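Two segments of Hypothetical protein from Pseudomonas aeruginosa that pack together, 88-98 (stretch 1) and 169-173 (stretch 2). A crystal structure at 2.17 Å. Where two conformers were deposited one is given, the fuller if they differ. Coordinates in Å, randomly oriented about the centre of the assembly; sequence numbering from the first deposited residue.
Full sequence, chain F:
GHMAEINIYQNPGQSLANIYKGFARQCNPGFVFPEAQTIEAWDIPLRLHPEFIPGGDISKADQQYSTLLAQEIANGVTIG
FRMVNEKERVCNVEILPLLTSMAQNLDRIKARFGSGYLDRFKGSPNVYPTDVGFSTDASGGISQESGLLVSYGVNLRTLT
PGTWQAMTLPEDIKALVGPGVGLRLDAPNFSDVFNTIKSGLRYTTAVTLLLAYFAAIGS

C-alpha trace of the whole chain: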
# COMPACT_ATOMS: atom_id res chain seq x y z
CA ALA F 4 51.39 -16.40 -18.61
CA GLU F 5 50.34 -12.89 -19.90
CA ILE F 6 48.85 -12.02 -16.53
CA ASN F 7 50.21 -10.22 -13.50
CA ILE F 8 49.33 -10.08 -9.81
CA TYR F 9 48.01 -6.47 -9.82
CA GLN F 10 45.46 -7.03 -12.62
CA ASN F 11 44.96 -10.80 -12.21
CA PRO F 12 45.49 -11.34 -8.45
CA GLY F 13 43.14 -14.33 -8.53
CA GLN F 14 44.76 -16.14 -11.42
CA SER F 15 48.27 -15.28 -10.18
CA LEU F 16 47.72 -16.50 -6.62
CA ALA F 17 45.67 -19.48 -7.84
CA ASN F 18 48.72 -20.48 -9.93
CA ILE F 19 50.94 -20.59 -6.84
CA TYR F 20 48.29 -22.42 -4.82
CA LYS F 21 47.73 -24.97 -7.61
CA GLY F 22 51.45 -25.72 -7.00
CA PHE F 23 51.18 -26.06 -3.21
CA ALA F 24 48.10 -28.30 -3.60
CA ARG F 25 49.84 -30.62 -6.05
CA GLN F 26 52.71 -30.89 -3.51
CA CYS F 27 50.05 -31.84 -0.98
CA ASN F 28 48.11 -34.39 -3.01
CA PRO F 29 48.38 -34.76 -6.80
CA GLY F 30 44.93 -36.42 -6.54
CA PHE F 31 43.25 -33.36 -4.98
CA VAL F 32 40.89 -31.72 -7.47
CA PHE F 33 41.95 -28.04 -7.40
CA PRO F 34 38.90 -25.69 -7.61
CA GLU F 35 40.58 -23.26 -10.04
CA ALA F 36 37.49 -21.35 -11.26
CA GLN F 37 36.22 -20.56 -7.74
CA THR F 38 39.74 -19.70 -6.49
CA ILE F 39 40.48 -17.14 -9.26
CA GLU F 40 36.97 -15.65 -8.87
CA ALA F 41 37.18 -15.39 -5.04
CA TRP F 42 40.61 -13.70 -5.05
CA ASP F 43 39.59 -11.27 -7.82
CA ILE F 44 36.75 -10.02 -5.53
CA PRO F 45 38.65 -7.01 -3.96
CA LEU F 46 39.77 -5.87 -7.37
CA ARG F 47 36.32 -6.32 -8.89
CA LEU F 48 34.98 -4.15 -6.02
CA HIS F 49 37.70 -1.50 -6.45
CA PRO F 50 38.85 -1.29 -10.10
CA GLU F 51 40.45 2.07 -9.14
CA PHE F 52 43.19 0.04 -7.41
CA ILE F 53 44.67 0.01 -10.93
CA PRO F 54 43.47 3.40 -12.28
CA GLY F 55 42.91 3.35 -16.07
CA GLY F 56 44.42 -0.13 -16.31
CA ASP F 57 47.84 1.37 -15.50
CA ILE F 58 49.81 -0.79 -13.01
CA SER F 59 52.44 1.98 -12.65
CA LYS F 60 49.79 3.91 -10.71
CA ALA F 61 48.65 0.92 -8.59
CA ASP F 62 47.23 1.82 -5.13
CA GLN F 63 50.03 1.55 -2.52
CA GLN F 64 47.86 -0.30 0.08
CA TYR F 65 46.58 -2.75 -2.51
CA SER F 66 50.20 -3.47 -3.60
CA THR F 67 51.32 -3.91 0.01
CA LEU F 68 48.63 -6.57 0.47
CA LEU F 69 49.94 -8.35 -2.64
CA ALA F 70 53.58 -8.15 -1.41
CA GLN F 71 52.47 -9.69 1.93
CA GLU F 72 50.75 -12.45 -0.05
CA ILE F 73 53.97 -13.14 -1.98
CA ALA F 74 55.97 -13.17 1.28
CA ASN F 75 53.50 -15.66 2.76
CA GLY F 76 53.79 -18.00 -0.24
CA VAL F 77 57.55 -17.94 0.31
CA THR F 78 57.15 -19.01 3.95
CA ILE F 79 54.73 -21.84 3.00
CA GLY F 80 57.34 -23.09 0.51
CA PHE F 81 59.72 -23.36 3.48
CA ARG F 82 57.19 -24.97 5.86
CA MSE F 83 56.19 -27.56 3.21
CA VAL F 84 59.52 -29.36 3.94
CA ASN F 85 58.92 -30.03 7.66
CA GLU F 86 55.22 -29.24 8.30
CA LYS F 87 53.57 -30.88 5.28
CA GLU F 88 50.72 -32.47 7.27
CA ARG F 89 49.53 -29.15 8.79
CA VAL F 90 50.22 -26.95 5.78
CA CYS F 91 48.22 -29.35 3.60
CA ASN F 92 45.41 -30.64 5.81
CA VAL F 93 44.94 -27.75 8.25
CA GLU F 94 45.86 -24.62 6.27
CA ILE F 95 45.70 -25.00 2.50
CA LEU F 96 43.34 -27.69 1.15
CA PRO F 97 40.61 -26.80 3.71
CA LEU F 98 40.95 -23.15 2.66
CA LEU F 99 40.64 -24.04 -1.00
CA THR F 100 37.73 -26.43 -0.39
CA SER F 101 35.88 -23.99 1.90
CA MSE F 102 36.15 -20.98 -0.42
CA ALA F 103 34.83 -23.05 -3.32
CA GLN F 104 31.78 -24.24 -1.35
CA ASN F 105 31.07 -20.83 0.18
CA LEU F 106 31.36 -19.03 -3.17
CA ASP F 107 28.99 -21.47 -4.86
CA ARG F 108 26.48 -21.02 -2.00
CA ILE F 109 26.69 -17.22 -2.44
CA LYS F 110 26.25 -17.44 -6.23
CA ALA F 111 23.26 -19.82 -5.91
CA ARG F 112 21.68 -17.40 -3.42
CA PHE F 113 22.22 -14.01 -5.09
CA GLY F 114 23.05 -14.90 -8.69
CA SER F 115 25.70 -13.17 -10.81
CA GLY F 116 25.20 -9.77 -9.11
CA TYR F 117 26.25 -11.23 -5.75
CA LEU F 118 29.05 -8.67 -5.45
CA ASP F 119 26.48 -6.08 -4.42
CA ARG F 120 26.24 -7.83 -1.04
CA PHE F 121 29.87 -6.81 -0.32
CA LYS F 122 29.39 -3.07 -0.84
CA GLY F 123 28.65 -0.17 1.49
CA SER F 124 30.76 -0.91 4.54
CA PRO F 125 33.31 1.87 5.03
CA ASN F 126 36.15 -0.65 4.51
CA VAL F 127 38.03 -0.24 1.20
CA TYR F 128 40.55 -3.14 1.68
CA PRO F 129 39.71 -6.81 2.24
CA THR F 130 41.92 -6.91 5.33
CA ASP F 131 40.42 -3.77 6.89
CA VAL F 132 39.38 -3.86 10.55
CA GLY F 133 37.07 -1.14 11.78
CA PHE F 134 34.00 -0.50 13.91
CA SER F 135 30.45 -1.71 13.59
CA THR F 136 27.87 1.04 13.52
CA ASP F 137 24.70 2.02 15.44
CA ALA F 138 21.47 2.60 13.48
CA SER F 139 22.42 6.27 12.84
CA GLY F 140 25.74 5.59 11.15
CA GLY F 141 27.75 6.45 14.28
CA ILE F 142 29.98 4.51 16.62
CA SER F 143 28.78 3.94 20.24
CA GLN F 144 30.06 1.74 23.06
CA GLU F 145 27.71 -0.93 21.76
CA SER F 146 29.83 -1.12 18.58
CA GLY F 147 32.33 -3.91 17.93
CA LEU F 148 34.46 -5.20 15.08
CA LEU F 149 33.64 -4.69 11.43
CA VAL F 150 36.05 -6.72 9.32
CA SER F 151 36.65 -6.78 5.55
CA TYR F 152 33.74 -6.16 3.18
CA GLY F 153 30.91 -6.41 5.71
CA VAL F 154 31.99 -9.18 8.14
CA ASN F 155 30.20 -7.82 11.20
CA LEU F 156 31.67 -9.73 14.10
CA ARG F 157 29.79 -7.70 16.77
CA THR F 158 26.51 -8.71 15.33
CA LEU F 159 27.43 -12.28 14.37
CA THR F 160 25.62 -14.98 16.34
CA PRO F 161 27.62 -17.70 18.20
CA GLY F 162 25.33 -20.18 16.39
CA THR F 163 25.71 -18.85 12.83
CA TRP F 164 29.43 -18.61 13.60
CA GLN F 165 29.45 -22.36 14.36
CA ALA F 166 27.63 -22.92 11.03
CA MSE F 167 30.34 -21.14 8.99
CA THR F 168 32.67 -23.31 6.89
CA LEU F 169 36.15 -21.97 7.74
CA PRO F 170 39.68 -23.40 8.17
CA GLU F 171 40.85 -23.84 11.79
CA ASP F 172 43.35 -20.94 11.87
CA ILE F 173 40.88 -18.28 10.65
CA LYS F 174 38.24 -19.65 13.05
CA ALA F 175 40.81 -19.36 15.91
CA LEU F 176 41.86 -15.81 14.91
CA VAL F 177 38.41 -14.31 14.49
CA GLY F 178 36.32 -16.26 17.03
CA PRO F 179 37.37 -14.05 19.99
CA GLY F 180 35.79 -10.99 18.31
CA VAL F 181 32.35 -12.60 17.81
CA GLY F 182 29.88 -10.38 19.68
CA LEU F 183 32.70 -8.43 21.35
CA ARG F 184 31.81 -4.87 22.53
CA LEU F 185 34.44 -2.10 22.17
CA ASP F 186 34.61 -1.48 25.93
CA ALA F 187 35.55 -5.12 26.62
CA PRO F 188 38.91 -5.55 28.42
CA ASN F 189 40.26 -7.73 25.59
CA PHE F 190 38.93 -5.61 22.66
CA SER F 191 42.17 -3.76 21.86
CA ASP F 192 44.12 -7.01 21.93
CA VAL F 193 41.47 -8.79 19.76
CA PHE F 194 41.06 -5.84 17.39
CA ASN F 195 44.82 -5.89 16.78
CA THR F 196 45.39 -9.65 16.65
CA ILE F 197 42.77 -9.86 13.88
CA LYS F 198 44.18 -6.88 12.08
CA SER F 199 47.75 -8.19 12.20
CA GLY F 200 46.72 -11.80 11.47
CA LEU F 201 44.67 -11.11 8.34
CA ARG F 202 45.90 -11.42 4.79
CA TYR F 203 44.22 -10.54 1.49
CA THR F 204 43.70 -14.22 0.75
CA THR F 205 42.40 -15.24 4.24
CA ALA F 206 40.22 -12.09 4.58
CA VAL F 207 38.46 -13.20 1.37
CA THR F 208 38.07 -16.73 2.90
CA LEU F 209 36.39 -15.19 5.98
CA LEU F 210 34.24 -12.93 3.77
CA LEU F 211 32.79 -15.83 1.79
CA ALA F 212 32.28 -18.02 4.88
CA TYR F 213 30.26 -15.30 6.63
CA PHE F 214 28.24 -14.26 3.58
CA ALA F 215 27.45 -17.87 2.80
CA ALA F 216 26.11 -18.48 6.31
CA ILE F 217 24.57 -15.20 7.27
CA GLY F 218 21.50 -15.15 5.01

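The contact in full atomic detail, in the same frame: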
# COMPACT_ATOMS: atom_id res chain seq x y z
N GLU F 88 52.04 -32.09 6.77
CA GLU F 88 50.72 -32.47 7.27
C GLU F 88 49.81 -31.29 7.60
O GLU F 88 48.66 -31.25 7.16
CB GLU F 88 50.81 -33.43 8.46
CG GLU F 88 50.59 -34.89 8.09
CD GLU F 88 49.15 -35.21 7.69
OE1 GLU F 88 48.97 -36.01 6.75
OE2 GLU F 88 48.22 -34.66 8.31
N ARG F 89 50.33 -30.32 8.36
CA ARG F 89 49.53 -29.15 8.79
C ARG F 89 49.26 -28.19 7.65
O ARG F 89 48.12 -27.74 7.44
CB ARG F 89 50.23 -28.39 9.94
CG ARG F 89 49.28 -27.56 10.78
CD ARG F 89 49.93 -26.75 11.90
NE ARG F 89 48.88 -26.14 12.72
CZ ARG F 89 48.18 -25.05 12.39
NH1 ARG F 89 48.42 -24.38 11.26
NH2 ARG F 89 47.22 -24.61 13.20
N VAL F 90 50.32 -27.85 6.91
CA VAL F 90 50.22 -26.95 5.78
C VAL F 90 49.14 -27.46 4.83
O VAL F 90 48.26 -26.71 4.42
CB VAL F 90 51.58 -26.77 5.07
CG1 VAL F 90 51.40 -26.10 3.72
CG2 VAL F 90 52.58 -25.98 5.95
N CYS F 91 49.16 -28.76 4.54
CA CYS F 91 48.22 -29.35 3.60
C CYS F 91 46.80 -29.53 4.14
O CYS F 91 45.84 -29.06 3.52
CB CYS F 91 48.75 -30.68 3.11
SG CYS F 91 50.23 -30.42 2.12
N ASN F 92 46.69 -30.20 5.28
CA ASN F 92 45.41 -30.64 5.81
C ASN F 92 44.80 -29.75 6.89
O ASN F 92 43.66 -29.97 7.29
CB ASN F 92 45.53 -32.09 6.32
CG ASN F 92 46.10 -33.03 5.27
OD1 ASN F 92 45.89 -32.85 4.07
ND2 ASN F 92 46.84 -34.04 5.73
N VAL F 93 45.54 -28.75 7.35
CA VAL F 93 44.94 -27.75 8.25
C VAL F 93 44.79 -26.37 7.60
O VAL F 93 43.77 -25.71 7.75
CB VAL F 93 45.67 -27.66 9.63
CG1 VAL F 93 45.04 -26.57 10.53
CG2 VAL F 93 45.65 -29.03 10.33
N GLU F 94 45.80 -25.97 6.83
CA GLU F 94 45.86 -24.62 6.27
C GLU F 94 45.34 -24.47 4.84
O GLU F 94 44.45 -23.65 4.57
CB GLU F 94 47.27 -24.06 6.42
CG GLU F 94 47.81 -24.17 7.86
CD GLU F 94 49.29 -23.83 7.99
OE1 GLU F 94 50.00 -24.51 8.74
OE2 GLU F 94 49.75 -22.88 7.33
N ILE F 95 45.89 -25.25 3.92
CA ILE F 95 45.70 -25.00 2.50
C ILE F 95 44.48 -25.69 1.84
O ILE F 95 43.57 -25.02 1.33
CB ILE F 95 47.02 -25.20 1.72
CG1 ILE F 95 48.06 -24.17 2.22
CG2 ILE F 95 46.78 -25.06 0.21
CD1 ILE F 95 49.38 -24.13 1.44
N LEU F 96 44.45 -27.02 1.84
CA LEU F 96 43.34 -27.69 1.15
C LEU F 96 41.97 -27.33 1.77
O LEU F 96 41.01 -27.09 1.03
CB LEU F 96 43.58 -29.22 1.04
CG LEU F 96 44.89 -29.64 0.35
CD1 LEU F 96 45.04 -31.15 0.26
CD2 LEU F 96 45.07 -29.03 -1.03
N PRO F 97 41.87 -27.26 3.12
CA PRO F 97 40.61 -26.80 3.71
C PRO F 97 40.23 -25.37 3.30
O PRO F 97 39.05 -25.09 3.11
CB PRO F 97 40.89 -26.88 5.22
CG PRO F 97 41.97 -27.94 5.34
CD PRO F 97 42.85 -27.66 4.16
N LEU F 98 41.21 -24.49 3.17
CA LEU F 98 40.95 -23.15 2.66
C LEU F 98 40.40 -23.20 1.24
O LEU F 98 39.43 -22.52 0.92
CB LEU F 98 42.22 -22.29 2.68
CG LEU F 98 42.01 -20.79 2.36
CD1 LEU F 98 43.09 -19.93 3.05
CD2 LEU F 98 41.97 -20.52 0.84
N LEU F 169 34.95 -22.79 7.59
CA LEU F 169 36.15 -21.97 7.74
C LEU F 169 37.32 -22.81 8.25
O LEU F 169 37.14 -23.59 9.19
CB LEU F 169 35.82 -20.85 8.73
CG LEU F 169 36.47 -19.47 8.68
CD1 LEU F 169 36.62 -18.91 7.28
CD2 LEU F 169 35.63 -18.54 9.54
N PRO F 170 38.51 -22.68 7.62
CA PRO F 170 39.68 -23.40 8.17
C PRO F 170 39.96 -23.01 9.61
O PRO F 170 39.65 -21.87 10.03
CB PRO F 170 40.85 -22.95 7.27
CG PRO F 170 40.36 -21.74 6.56
CD PRO F 170 38.87 -21.91 6.43
N GLU F 171 40.53 -23.96 10.36
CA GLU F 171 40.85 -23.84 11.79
C GLU F 171 41.46 -22.49 12.18
O GLU F 171 40.97 -21.83 13.10
CB GLU F 171 41.80 -24.96 12.21
CG GLU F 171 41.15 -26.34 12.34
CD GLU F 171 42.16 -27.47 12.59
OE1 GLU F 171 43.16 -27.25 13.30
OE2 GLU F 171 41.93 -28.58 12.06
N ASP F 172 42.52 -22.10 11.48
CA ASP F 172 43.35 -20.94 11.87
C ASP F 172 42.63 -19.59 11.77
O ASP F 172 42.87 -18.70 12.58
CB ASP F 172 44.66 -20.91 11.07
CG ASP F 172 45.63 -22.00 11.50
OD1 ASP F 172 46.51 -22.36 10.69
OD2 ASP F 172 45.52 -22.51 12.64
N ILE F 173 41.75 -19.45 10.78
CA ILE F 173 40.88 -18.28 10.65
C ILE F 173 39.79 -18.29 11.73
O ILE F 173 39.51 -17.26 12.36
CB ILE F 173 40.28 -18.16 9.22
CG1 ILE F 173 41.39 -18.29 8.16
CG2 ILE F 173 39.56 -16.82 9.06
CD1 ILE F 173 40.93 -18.08 6.74
O HOH W 1 41.31 -26.33 9.04
O HOH W 2 43.61 -23.30 9.02

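This is a small helix-to-helix-start contact, burying 333 Å² over both sides, in which a two-pronged salt bridge, two bridging waters and a patch of proline and leucine each hold part of the join. Arg89 makes the charged link: its CA-to-CB bond points sideways, but an extended chain (chi1 to chi3 all t) carries the guanidinium across, edge-on to the carboxylate of Asp172. NH1 of Arg89 donates to OD1 of Asp172 and NH2 of Arg89 to OD2 of Asp172, both at 2.8 Å and nearly straight. The same NH1 of Arg89 reaches OE1 of Glu94 at 3.0 Å, so the arginine also offsets two acids whose oxygens, Glu94 OE1 and Asp172 OD1, lie 4.5 Å apart.

The wider pi-type turn at 90-95 and Pro97, whose nitrogen has no hydrogen to donate, accompany a free carbonyl at Val93. Its oxygen accepts from two waters, which in turn accept from the backbone N of Glu171 and of Asp172, amides of a helix's first turn. Val93 CG1 meanwhile packs 3.4 Å from Glu171 OE1.

Pro170, at the N-cap position, supplies the apolar part: its CB sits 4.4 Å from Pro97 CB, and its CG 4.3 Å from Leu98 CB. Its compact ring fills this buried place without a polar side-chain group to satisfy.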